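Local coordinates for epimerase domain-containing protein (Bacillus cereus HuA2-4, PDB 6ZLK) that interconverts UDP-glucuronic acid and UDP-galacturonic acid by epimerisation at the sugar C4, using a bound NAD, at residues 119-123 / 228-232; 171-177 / 236-242; 191-195 / 310-314. All blocks are in the same frame, centred on the assembly; numbering follows the deposited sequence.

Contact 1 (119-123 / 228-232); sequences DKFIH and ALETK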
loop_
_atom_site.group_PDB
_atom_site.type_symbol
_atom_site.label_atom_id
_atom_site.label_comp_id
_atom_site.label_asym_id
_atom_site.label_seq_id
_atom_site.Cartn_x
_atom_site.Cartn_y
_atom_site.Cartn_z
ATOM N N ASP A 119 -18.152 -16.965 6.069
ATOM C CA ASP A 119 -18.953 -16.036 6.896
ATOM C C ASP A 119 -18.240 -14.682 7.002
ATOM O O ASP A 119 -18.876 -13.652 6.827
ATOM C CB ASP A 119 -19.180 -16.595 8.290
ATOM C CG ASP A 119 -20.005 -17.875 8.326
ATOM O OD1 ASP A 119 -20.632 -18.212 7.297
ATOM O OD2 ASP A 119 -20.041 -18.507 9.403
ATOM N N LYS A 120 -16.964 -14.665 7.372
ATOM C CA LYS A 120 -16.232 -13.420 7.671
ATOM C C LYS A 120 -14.767 -13.672 7.411
ATOM O O LYS A 120 -14.274 -14.795 7.698
ATOM C CB LYS A 120 -16.339 -12.933 9.125
ATOM C CG LYS A 120 -17.688 -12.370 9.489
ATOM C CD LYS A 120 -17.824 -11.956 10.913
ATOM C CE LYS A 120 -19.079 -11.145 11.106
ATOM N NZ LYS A 120 -19.562 -11.260 12.495
ATOM N N PHE A 121 -14.135 -12.655 6.856
ATOM C CA PHE A 121 -12.676 -12.570 6.703
ATOM C C PHE A 121 -12.231 -11.414 7.550
ATOM O O PHE A 121 -12.453 -10.250 7.173
ATOM C CB PHE A 121 -12.269 -12.396 5.246
ATOM C CG PHE A 121 -10.785 -12.396 5.036
ATOM C CD1 PHE A 121 -9.998 -11.292 5.279
ATOM C CD2 PHE A 121 -10.179 -13.509 4.494
ATOM C CE1 PHE A 121 -8.623 -11.323 5.062
ATOM C CE2 PHE A 121 -8.829 -13.529 4.213
ATOM C CZ PHE A 121 -8.034 -12.455 4.547
ATOM N N ILE A 122 -11.739 -11.712 8.758
ATOM C CA ILE A 122 -11.443 -10.709 9.786
ATOM C C ILE A 122 -9.959 -10.391 9.705
ATOM O O ILE A 122 -9.149 -11.206 10.132
ATOM C CB ILE A 122 -11.905 -11.129 11.171
ATOM C CG1 ILE A 122 -13.382 -11.517 11.181
ATOM C CG2 ILE A 122 -11.636 -10.031 12.176
ATOM C CD1 ILE A 122 -13.877 -12.136 12.460
ATOM N N HIS A 123 -9.657 -9.256 9.125
ATOM C CA HIS A 123 -8.285 -8.798 8.810
ATOM C C HIS A 123 -7.782 -7.910 9.915
ATOM O O HIS A 123 -8.400 -6.868 10.194
ATOM C CB HIS A 123 -8.280 -8.112 7.443
ATOM C CG HIS A 123 -6.945 -7.590 7.086
ATOM N ND1 HIS A 123 -6.048 -8.362 6.394
ATOM C CD2 HIS A 123 -6.353 -6.395 7.307
ATOM C CE1 HIS A 123 -4.932 -7.660 6.239
ATOM N NE2 HIS A 123 -5.087 -6.439 6.785
ATOM N N ALA A 228 -16.049 -9.427 17.050
ATOM C CA ALA A 228 -16.181 -9.286 15.579
ATOM C C ALA A 228 -16.806 -10.544 14.968
ATOM O O ALA A 228 -17.505 -10.433 13.929
ATOM C CB ALA A 228 -14.848 -8.953 14.938
ATOM N N LEU A 229 -16.501 -11.729 15.475
ATOM C CA LEU A 229 -17.118 -12.967 15.020
ATOM C C LEU A 229 -18.540 -13.047 15.562
ATOM O O LEU A 229 -19.446 -13.392 14.748
ATOM C CB LEU A 229 -16.280 -14.128 15.528
ATOM C CG LEU A 229 -16.801 -15.521 15.210
ATOM C CD1 LEU A 229 -17.143 -15.623 13.734
ATOM C CD2 LEU A 229 -15.783 -16.565 15.604
ATOM N N GLU A 230 -18.742 -12.747 16.848
ATOM C CA GLU A 230 -20.001 -13.104 17.550
ATOM C C GLU A 230 -21.074 -12.016 17.522
ATOM O O GLU A 230 -22.239 -12.342 17.871
ATOM C CB GLU A 230 -19.716 -13.457 18.997
ATOM C CG GLU A 230 -18.840 -14.667 19.068
ATOM C CD GLU A 230 -18.514 -15.184 20.455
ATOM O OE1 GLU A 230 -18.701 -14.461 21.436
ATOM O OE2 GLU A 230 -18.013 -16.342 20.533
ATOM N N THR A 231 -20.771 -10.822 17.054
ATOM C CA THR A 231 -21.777 -9.733 17.091
ATOM C C THR A 231 -22.970 -10.144 16.220
ATOM O O THR A 231 -22.777 -10.787 15.145
ATOM C CB THR A 231 -21.189 -8.401 16.608
ATOM O OG1 THR A 231 -22.248 -7.435 16.698
ATOM C CG2 THR A 231 -20.707 -8.426 15.181
ATOM N N LYS A 232 -24.143 -9.653 16.597
ATOM C CA LYS A 232 -25.371 -9.811 15.778
ATOM C C LYS A 232 -25.468 -8.723 14.707
ATOM O O LYS A 232 -26.286 -8.903 13.766
ATOM C CB LYS A 232 -26.583 -9.813 16.715
ATOM C CG LYS A 232 -26.666 -11.058 17.596
ATOM C CD LYS A 232 -26.336 -12.324 16.815
ATOM C CE LYS A 232 -26.640 -13.616 17.551
ATOM N NZ LYS A 232 -26.084 -14.777 16.820
HETATM O O HOH W 1 -22.219 -10.085 12.082
#
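Lys-120 reaches across to the C-terminal end of helix 218-230 and gives its ammonium group to two successive backbone carbonyls. The shorter bond, Lys-120 NZ to Ala-228 O, is 2.6 Å long. NZ lies 17° from the plane of that carbonyl. The second bond, Lys-120 NZ to Leu-229 O, is 3.1 Å, and here NZ sits above the carbonyl plane. The positive group is thus placed at the negative end of the helix dipole, which probably adds to the attraction. Beyond CG the lysine chain is extended, and this carries NZ as far as the helix end. Two residues along the strand, Ile-122 CD1 lies 4.1 Å from Ala-228 CB and 4.4 Å from Leu-229 CB. This is a strand-to-helix contact of the Rossmann-type NAD-binding domain. Strand 120-126 lies in the largely parallel central sheet, and helix 218-230 packs on it. A water accepts from Lys-120 NZ at 2.9 Å and donates to Thr-231 O. Thr-231 is the first residue to leave the helical path, and its OG1 is hydrogen-bonded to Leu-290 O. Further out, Lys-120 and Ile-122 are tied by backbone bonds to Val-78 of strand 77-80, and Leu-229 also touches that strand.

Contact 2 (171-177 / 236-242); sequences IVILRYF and IGEVINI. With NAD (nicotinamide-adenine-dinucleotide), chain E.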
loop_
_atom_site.group_PDB
_atom_site.type_symbol
_atom_site.label_atom_id
_atom_site.label_comp_id
_atom_site.label_asym_id
_atom_site.label_seq_id
_atom_site.Cartn_x
_atom_site.Cartn_y
_atom_site.Cartn_z
ATOM N N ILE A 171 -15.181 -9.114 4.217
ATOM C CA ILE A 171 -14.070 -8.562 5.025
ATOM C C ILE A 171 -14.603 -7.747 6.181
ATOM O O ILE A 171 -15.627 -7.059 6.078
ATOM C CB ILE A 171 -13.063 -7.772 4.168
ATOM C CG1 ILE A 171 -13.629 -6.441 3.675
ATOM C CG2 ILE A 171 -12.535 -8.646 3.054
ATOM C CD1 ILE A 171 -13.137 -5.240 4.426
ATOM N N VAL A 172 -13.843 -7.770 7.275
ATOM C CA VAL A 172 -13.962 -6.858 8.421
ATOM C C VAL A 172 -12.520 -6.491 8.775
ATOM O O VAL A 172 -11.688 -7.421 8.812
ATOM C CB VAL A 172 -14.615 -7.553 9.631
ATOM C CG1 VAL A 172 -14.644 -6.594 10.795
ATOM C CG2 VAL A 172 -16.016 -8.107 9.301
ATOM N N ILE A 173 -12.255 -5.228 8.987
ATOM C CA ILE A 173 -10.884 -4.787 9.360
ATOM C C ILE A 173 -10.866 -4.281 10.791
ATOM O O ILE A 173 -11.639 -3.415 11.150
ATOM C CB ILE A 173 -10.333 -3.749 8.366
ATOM C CG1 ILE A 173 -10.159 -4.320 6.954
ATOM C CG2 ILE A 173 -9.060 -3.133 8.929
ATOM C CD1 ILE A 173 -10.061 -3.278 5.871
ATOM N N LEU A 174 -10.013 -4.845 11.628
ATOM C CA LEU A 174 -9.802 -4.381 13.008
ATOM C C LEU A 174 -8.445 -3.679 13.046
ATOM O O LEU A 174 -7.451 -4.282 12.697
ATOM C CB LEU A 174 -9.873 -5.526 14.029
ATOM C CG LEU A 174 -11.089 -6.423 13.950
ATOM C CD1 LEU A 174 -11.012 -7.519 15.040
ATOM C CD2 LEU A 174 -12.346 -5.575 14.108
ATOM N N ARG A 175 -8.421 -2.429 13.455
ATOM C CA ARG A 175 -7.159 -1.697 13.702
ATOM C C ARG A 175 -6.847 -1.726 15.186
ATOM O O ARG A 175 -7.449 -0.969 15.990
ATOM C CB ARG A 175 -7.256 -0.240 13.231
ATOM C CG ARG A 175 -7.339 -0.134 11.727
ATOM C CD ARG A 175 -7.600 1.302 11.328
ATOM N NE ARG A 175 -7.525 1.406 9.880
ATOM C CZ ARG A 175 -7.925 2.470 9.181
ATOM N NH1 ARG A 175 -8.431 3.520 9.777
ATOM N NH2 ARG A 175 -7.842 2.485 7.870
ATOM N N TYR A 176 -5.914 -2.572 15.563
ATOM C CA TYR A 176 -5.405 -2.582 16.956
ATOM C C TYR A 176 -4.483 -1.400 17.252
ATOM O O TYR A 176 -3.687 -0.985 16.430
ATOM C CB TYR A 176 -4.583 -3.856 17.136
ATOM C CG TYR A 176 -5.297 -5.186 17.097
ATOM C CD1 TYR A 176 -6.678 -5.354 17.128
ATOM C CD2 TYR A 176 -4.531 -6.333 16.965
ATOM C CE1 TYR A 176 -7.261 -6.601 17.121
ATOM C CE2 TYR A 176 -5.109 -7.588 16.898
ATOM C CZ TYR A 176 -6.472 -7.739 17.026
ATOM O OH TYR A 176 -7.023 -9.002 17.000
ATOM N N PHE A 177 -4.558 -0.923 18.486
ATOM C CA PHE A 177 -3.640 0.067 19.086
ATOM C C PHE A 177 -2.797 -0.592 20.182
ATOM O O PHE A 177 -3.297 -1.140 21.217
ATOM C CB PHE A 177 -4.440 1.219 19.665
ATOM C CG PHE A 177 -5.118 2.104 18.644
ATOM C CD1 PHE A 177 -6.059 1.629 17.747
ATOM C CD2 PHE A 177 -4.735 3.429 18.571
ATOM C CE1 PHE A 177 -6.591 2.480 16.795
ATOM C CE2 PHE A 177 -5.292 4.296 17.636
ATOM C CZ PHE A 177 -6.209 3.808 16.729
ATOM N N ILE A 236 -19.874 -6.270 7.928
ATOM C CA ILE A 236 -19.083 -6.565 6.712
ATOM C C ILE A 236 -18.730 -5.238 6.042
ATOM O O ILE A 236 -19.611 -4.341 5.923
ATOM C CB ILE A 236 -19.811 -7.515 5.759
ATOM C CG1 ILE A 236 -20.224 -8.835 6.412
ATOM C CG2 ILE A 236 -18.943 -7.698 4.544
ATOM C CD1 ILE A 236 -19.161 -9.542 7.205
ATOM N N GLY A 237 -17.478 -5.103 5.639
ATOM C CA GLY A 237 -16.896 -3.937 4.958
ATOM C C GLY A 237 -16.413 -2.868 5.925
ATOM O O GLY A 237 -15.836 -1.907 5.435
ATOM N N GLU A 238 -16.634 -3.017 7.239
ATOM C CA GLU A 238 -16.363 -1.976 8.250
ATOM C C GLU A 238 -14.892 -2.033 8.702
ATOM O O GLU A 238 -14.298 -3.161 8.770
ATOM C CB GLU A 238 -17.204 -2.126 9.508
ATOM C CG GLU A 238 -18.692 -1.801 9.301
ATOM C CD GLU A 238 -18.986 -0.457 8.646
ATOM O OE1 GLU A 238 -18.254 0.512 8.882
ATOM O OE2 GLU A 238 -19.964 -0.389 7.877
ATOM N N VAL A 239 -14.307 -0.882 8.895
ATOM C CA VAL A 239 -13.023 -0.734 9.626
ATOM C C VAL A 239 -13.357 -0.318 11.051
ATOM O O VAL A 239 -14.104 0.657 11.240
ATOM C CB VAL A 239 -12.112 0.285 8.945
ATOM C CG1 VAL A 239 -10.812 0.473 9.712
ATOM C CG2 VAL A 239 -11.857 -0.138 7.500
ATOM N N ILE A 240 -12.782 -0.987 12.043
ATOM C CA ILE A 240 -13.123 -0.796 13.467
ATOM C C ILE A 240 -11.825 -0.664 14.270
ATOM O O ILE A 240 -11.062 -1.656 14.288
ATOM C CB ILE A 240 -13.987 -1.959 14.004
ATOM C CG1 ILE A 240 -15.210 -2.217 13.103
ATOM C CG2 ILE A 240 -14.344 -1.674 15.449
ATOM C CD1 ILE A 240 -16.087 -3.390 13.567
ATOM N N ASN A 241 -11.617 0.467 14.907
ATOM C CA ASN A 241 -10.517 0.644 15.902
ATOM C C ASN A 241 -10.794 -0.199 17.157
ATOM O O ASN A 241 -11.936 -0.200 17.715
ATOM C CB ASN A 241 -10.380 2.064 16.386
ATOM C CG ASN A 241 -9.960 3.031 15.304
ATOM O OD1 ASN A 241 -9.264 2.681 14.378
ATOM N ND2 ASN A 241 -10.394 4.275 15.451
ATOM N N ILE A 242 -9.773 -0.899 17.640
ATOM C CA ILE A 242 -9.789 -1.628 18.928
ATOM C C ILE A 242 -8.668 -1.022 19.782
ATOM O O ILE A 242 -7.480 -1.245 19.452
ATOM C CB ILE A 242 -9.572 -3.140 18.710
ATOM C CG1 ILE A 242 -10.613 -3.739 17.750
ATOM C CG2 ILE A 242 -9.522 -3.887 20.034
ATOM C CD1 ILE A 242 -12.021 -3.653 18.269
HETATM P PA NAD E . 3.726 -11.721 16.031
HETATM O O1A NAD E . 4.953 -11.458 15.247
HETATM O O2A NAD E . 3.834 -12.171 17.458
HETATM O O5B NAD E . 2.707 -12.668 15.294
HETATM C C5B NAD E . 2.565 -12.743 13.860
HETATM C C4B NAD E . 2.827 -14.158 13.407
HETATM O O4B NAD E . 2.674 -14.202 11.971
HETATM C C3B NAD E . 4.217 -14.685 13.720
HETATM O O3B NAD E . 4.226 -15.700 14.716
HETATM C C2B NAD E . 4.766 -15.084 12.346
HETATM O O2B NAD E . 5.551 -16.262 12.323
HETATM C C1B NAD E . 3.485 -15.272 11.526
HETATM N N9A NAD E . 3.656 -15.084 10.096
HETATM C C8A NAD E . 4.182 -13.996 9.449
HETATM N N7A NAD E . 4.207 -14.123 8.149
HETATM C C5A NAD E . 3.737 -15.419 7.941
HETATM C C6A NAD E . 3.555 -16.198 6.789
HETATM N N6A NAD E . 3.912 -15.810 5.544
HETATM N N1A NAD E . 3.010 -17.429 6.936
HETATM C C2A NAD E . 2.682 -17.851 8.177
HETATM N N3A NAD E . 2.861 -17.226 9.350
HETATM C C4A NAD E . 3.367 -16.011 9.156
HETATM O O3 NAD E . 2.959 -10.311 16.004
HETATM P PN NAD E . 1.680 -9.813 16.895
HETATM O O1N NAD E . 2.174 -8.777 17.792
HETATM O O2N NAD E . 0.979 -10.987 17.375
HETATM O O5D NAD E . 0.805 -9.147 15.762
HETATM C C5D NAD E . -0.240 -9.871 15.228
HETATM C C4D NAD E . -0.959 -8.977 14.259
HETATM O O4D NAD E . -1.493 -7.831 14.946
HETATM C C3D NAD E . -0.095 -8.439 13.109
HETATM O O3D NAD E . -0.866 -8.426 11.894
HETATM C C2D NAD E . 0.184 -6.990 13.506
HETATM O O2D NAD E . 0.513 -6.183 12.372
HETATM C C1D NAD E . -1.114 -6.689 14.250
HETATM N N1N NAD E . -0.980 -5.674 15.281
HETATM C C2N NAD E . -0.277 -5.921 16.423
HETATM C C3N NAD E . -0.168 -4.957 17.362
HETATM C C7N NAD E . 0.653 -5.156 18.588
HETATM O O7N NAD E . 0.667 -4.226 19.376
HETATM N N7N NAD E . 1.260 -6.334 18.789
HETATM C C4N NAD E . -0.873 -3.749 17.205
HETATM C C5N NAD E . -1.457 -3.459 15.976
HETATM C C6N NAD E . -1.545 -4.454 15.052
#
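Arg-175 is a buried charge in a parallel strand pair, with a methyl group laid over its guanidinium. Val-239 CG1 sits over one face of the group, toward its rim, 3.4 Å from Arg-175 NE. The two strands, 171-176 and 239-242, are parallel neighbours in the central sheet of the Rossmann-type fold of this epimerase family, and run 27° apart. The arginine chain is extended from CG to NE, which carries the guanidinium past Val-239 to Glu-157 of helix 148-167, where it forms a salt bridge. Its NH1 also bonds Tyr-130 OH, which in turn bonds Asn-241 OD1.

Backbone bonds alternate between the strands. Ile-173 N gives to Glu-238 O at 2.9 Å, and Ile-173 O receives Ile-240 N at 2.8 Å. Arg-175 repeats the pattern with Ile-240 O and Ile-242 N. Before the regular pairing, Gly-237 N bonds Ile-171 O at 2.7 Å, with a nearly straight N-H...O angle of 172°. Ile-173 and Val-239 share the face with Arg-175 and Asn-241. The other face carries Leu-174, Ile-240, Tyr-176 and Ile-242, whose side chains lie alongside their partners.

Strand 171-180 leads into the active site. Tyr-176 and Phe-177 both touch the UDP-sugar, and Tyr-176 OH is held by Thr-225. Phe-177 turns its ring edge to Asn-241, with Asn-241 OD1 in the ring plane 3.6 Å from Phe-177 CE1. On the cofactor side, Tyr-176 CB lies 3.4 Å from NAD C5N of the nicotinamide ring.

Contact 3 (191-195 / 310-314); sequences HRLIK and IKQLY. With UGA (uridine-5'-diphosphate-glucuronic acid), chain F.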
loop_
_atom_site.group_PDB
_atom_site.type_symbol
_atom_site.label_atom_id
_atom_site.label_comp_id
_atom_site.label_asym_id
_atom_site.label_seq_id
_atom_site.Cartn_x
_atom_site.Cartn_y
_atom_site.Cartn_z
ATOM N N HIS A 191 7.815 -5.061 27.230
ATOM C CA HIS A 191 8.624 -6.287 27.396
ATOM C C HIS A 191 10.069 -5.843 27.624
ATOM O O HIS A 191 10.702 -6.243 28.627
ATOM C CB HIS A 191 8.506 -7.163 26.188
ATOM C CG HIS A 191 9.150 -8.502 26.336
ATOM N ND1 HIS A 191 8.461 -9.630 26.012
ATOM C CD2 HIS A 191 10.397 -8.892 26.703
ATOM C CE1 HIS A 191 9.245 -10.693 26.224
ATOM N NE2 HIS A 191 10.438 -10.241 26.674
ATOM N N ARG A 192 10.589 -4.964 26.763
ATOM C CA ARG A 192 11.984 -4.463 26.911
ATOM C C ARG A 192 12.173 -3.770 28.244
ATOM O O ARG A 192 13.215 -4.036 28.905
ATOM C CB ARG A 192 12.417 -3.570 25.731
ATOM C CG ARG A 192 12.510 -4.307 24.415
ATOM C CD ARG A 192 12.678 -3.417 23.185
ATOM N NE ARG A 192 13.710 -2.394 23.405
ATOM C CZ ARG A 192 15.003 -2.604 23.230
ATOM N NH1 ARG A 192 15.417 -3.767 22.747
ATOM N NH2 ARG A 192 15.882 -1.657 23.545
ATOM N N LEU A 193 11.317 -2.812 28.580
ATOM C CA LEU A 193 11.476 -1.952 29.757
ATOM C C LEU A 193 11.386 -2.798 31.012
ATOM O O LEU A 193 12.146 -2.548 31.926
ATOM C CB LEU A 193 10.402 -0.863 29.749
ATOM C CG LEU A 193 10.594 0.164 28.646
ATOM C CD1 LEU A 193 9.377 1.075 28.591
ATOM C CD2 LEU A 193 11.839 1.010 28.891
ATOM N N ILE A 194 10.450 -3.748 31.067
ATOM C CA ILE A 194 10.298 -4.571 32.300
ATOM C C ILE A 194 11.534 -5.458 32.428
ATOM O O ILE A 194 12.033 -5.573 33.576
ATOM C CB ILE A 194 8.984 -5.362 32.270
ATOM C CG1 ILE A 194 7.758 -4.458 32.331
ATOM C CG2 ILE A 194 8.984 -6.403 33.382
ATOM C CD1 ILE A 194 6.474 -5.134 31.819
ATOM N N LYS A 195 12.001 -6.029 31.350
ATOM C CA LYS A 195 13.178 -6.915 31.324
ATOM C C LYS A 195 14.360 -6.076 31.822
ATOM O O LYS A 195 15.107 -6.558 32.722
ATOM C CB LYS A 195 13.439 -7.495 29.930
ATOM C CG LYS A 195 14.605 -8.471 29.847
ATOM C CD LYS A 195 14.849 -8.968 28.451
ATOM C CE LYS A 195 15.798 -10.135 28.410
ATOM N NZ LYS A 195 17.135 -9.695 28.821
ATOM N N ILE A 310 6.907 -11.475 32.687
ATOM C CA ILE A 310 8.326 -11.235 32.258
ATOM C C ILE A 310 9.233 -11.754 33.388
ATOM O O ILE A 310 10.277 -12.358 33.089
ATOM C CB ILE A 310 8.565 -9.739 31.968
ATOM C CG1 ILE A 310 7.711 -9.189 30.807
ATOM C CG2 ILE A 310 10.028 -9.483 31.690
ATOM C CD1 ILE A 310 7.978 -9.792 29.471
ATOM N N LYS A 311 8.864 -11.506 34.624
ATOM C CA LYS A 311 9.687 -11.928 35.781
ATOM C C LYS A 311 9.873 -13.443 35.671
ATOM O O LYS A 311 11.003 -13.948 35.880
ATOM C CB LYS A 311 9.042 -11.511 37.098
ATOM C CG LYS A 311 9.831 -11.918 38.344
ATOM C CD LYS A 311 9.218 -11.342 39.602
ATOM C CE LYS A 311 10.172 -11.346 40.781
ATOM N NZ LYS A 311 11.159 -10.243 40.670
ATOM N N GLN A 312 8.790 -14.159 35.399
ATOM C CA GLN A 312 8.825 -15.641 35.260
ATOM C C GLN A 312 9.596 -16.057 34.012
ATOM O O GLN A 312 10.352 -17.075 34.054
ATOM C CB GLN A 312 7.387 -16.160 35.266
ATOM C CG GLN A 312 7.295 -17.667 35.111
ATOM C CD GLN A 312 5.865 -18.100 35.301
ATOM O OE1 GLN A 312 5.527 -18.760 36.273
ATOM N NE2 GLN A 312 5.014 -17.696 34.372
ATOM N N LEU A 313 9.412 -15.372 32.886
ATOM C CA LEU A 313 10.115 -15.712 31.622
ATOM C C LEU A 313 11.639 -15.647 31.785
ATOM O O LEU A 313 12.311 -16.533 31.228
ATOM C CB LEU A 313 9.632 -14.761 30.525
ATOM C CG LEU A 313 10.191 -15.001 29.124
ATOM C CD1 LEU A 313 9.810 -16.376 28.608
ATOM C CD2 LEU A 313 9.672 -13.927 28.189
ATOM N N TYR A 314 12.198 -14.718 32.549
ATOM C CA TYR A 314 13.669 -14.525 32.610
ATOM C C TYR A 314 14.212 -15.008 33.960
ATOM O O TYR A 314 15.389 -14.739 34.204
ATOM C CB TYR A 314 14.041 -13.083 32.266
ATOM C CG TYR A 314 13.629 -12.720 30.858
ATOM C CD1 TYR A 314 14.192 -13.369 29.769
ATOM C CD2 TYR A 314 12.643 -11.775 30.616
ATOM C CE1 TYR A 314 13.812 -13.075 28.475
ATOM C CE2 TYR A 314 12.235 -11.477 29.320
ATOM C CZ TYR A 314 12.854 -12.101 28.251
ATOM O OH TYR A 314 12.508 -11.856 26.955
HETATM C "C1'" UGA F . 3.023 -1.624 18.411
HETATM C "C2'" UGA F . 3.390 -2.919 17.704
HETATM O "O2'" UGA F . 4.801 -3.079 17.805
HETATM C "C3'" UGA F . 2.993 -2.922 16.247
HETATM O "O3'" UGA F . 3.152 -4.259 15.765
HETATM C "C4'" UGA F . 1.563 -2.452 16.041
HETATM O "O4'" UGA F . 1.324 -2.313 14.635
HETATM C "C5'" UGA F . 1.342 -1.109 16.755
HETATM O "O5'" UGA F . 1.687 -1.243 18.137
HETATM C "C6'" UGA F . -0.078 -0.521 16.695
HETATM O "O'P" UGA F . -0.740 -0.624 15.687
HETATM O "O'Q" UGA F . -0.502 0.093 17.637
HETATM P PB UGA F . 4.294 0.607 18.965
HETATM O O1B UGA F . 3.148 1.469 19.284
HETATM O O2B UGA F . 5.534 1.158 18.354
HETATM O O3B UGA F . 3.972 -0.651 18.024
HETATM O O3A UGA F . 4.636 -0.182 20.310
HETATM P PA UGA F . 5.899 -0.364 21.270
HETATM O O1A UGA F . 6.935 -1.083 20.523
HETATM O O2A UGA F . 5.380 -0.908 22.536
HETATM O O5D UGA F . 6.391 1.156 21.484
HETATM C C5D UGA F . 5.616 2.138 22.143
HETATM C C4D UGA F . 6.492 3.328 22.397
HETATM O O4D UGA F . 7.640 2.950 23.195
HETATM C C3D UGA F . 7.056 3.991 21.136
HETATM O O3D UGA F . 6.748 5.378 21.292
HETATM C C2D UGA F . 8.560 3.709 21.182
HETATM O O2D UGA F . 9.299 4.873 20.851
HETATM C C1D UGA F . 8.827 3.500 22.667
HETATM N N1 UGA F . 9.930 2.577 22.970
HETATM C C6 UGA F . 9.961 1.306 22.467
HETATM C C2 UGA F . 10.854 3.019 23.907
HETATM O O2 UGA F . 10.865 4.156 24.365
HETATM N N3 UGA F . 11.767 2.084 24.276
HETATM C C4 UGA F . 11.865 0.793 23.815
HETATM O O4 UGA F . 12.785 0.096 24.234
HETATM C C5 UGA F . 10.887 0.412 22.829
#
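The uracil end of the UDP-sugar pocket is bordered by helix 189-198, which packs against the C-terminal helix 299-313. Ile-310 CD1 stands over the middle of the His-191 ring. This CH-pi contact is 3.5 Å from Ile-310 CD1 to the His-191 ring centroid, almost on the ring normal. At the ring edge, His-191 NE2 and Tyr-314 OH share a hydrogen bond of 2.6 Å. The hydroxyl lies in the plane of the imidazole, and the two rings meet rim to rim with planes at 72°. His-191 ND1 is bonded to Gln-184 O, so both ring nitrogens are engaged and the rotation of the ring is fixed. The His-191 ring swings over to Ile-310 because chi1 (-173°) sets CG opposite the backbone N.

As in related epimerases, these helices probably belong to the smaller, substrate-binding part of the fold. Ile-194 CG2 packs against Ile-310 CB at 3.6 Å. Lys-195 passes across one face of the Tyr-314 ring, with Lys-195 CE 3.6 Å from its centroid. Leu-313 CG covers the opposite face. A bend at the last torsion (chi4 -67°) leaves Lys-195 NZ over the same face as CE, a long cation-pi contact of 4.8 Å to the Tyr-314 centroid. Its salt bridge is with Glu-199. Arg-192 points away from helix 299-313, and its NE gives a straight bond of 2.8 Å to O4 of the uracil. O4 lies in the guanidinium plane, and Arg-192 NH2 is held by Thr-204.

How the contacts relate
Contacts 1 and 2 both reach the same sheet and touch each other. Strand 120-126 bonds to strand 171-180, with His-123 N 2.8 Å from Val-172 O. Helix 218-230 of contact 1 is followed in the chain by strand 239-242 of contact 2. Contact 2 is the buried one and combines regular backbone bonds with side chains paired on both faces. Contact 1 is partly buried, at a helix end, and relies on one lysine and a little apolar packing. Contact 3 is also partly buried but lies across the chain's centre, about 30 Å from contact 2 between centres. It joins two helices mostly through side chains. Contacts 2 and 3 both reach the UDP-sugar, from strand and helix respectively.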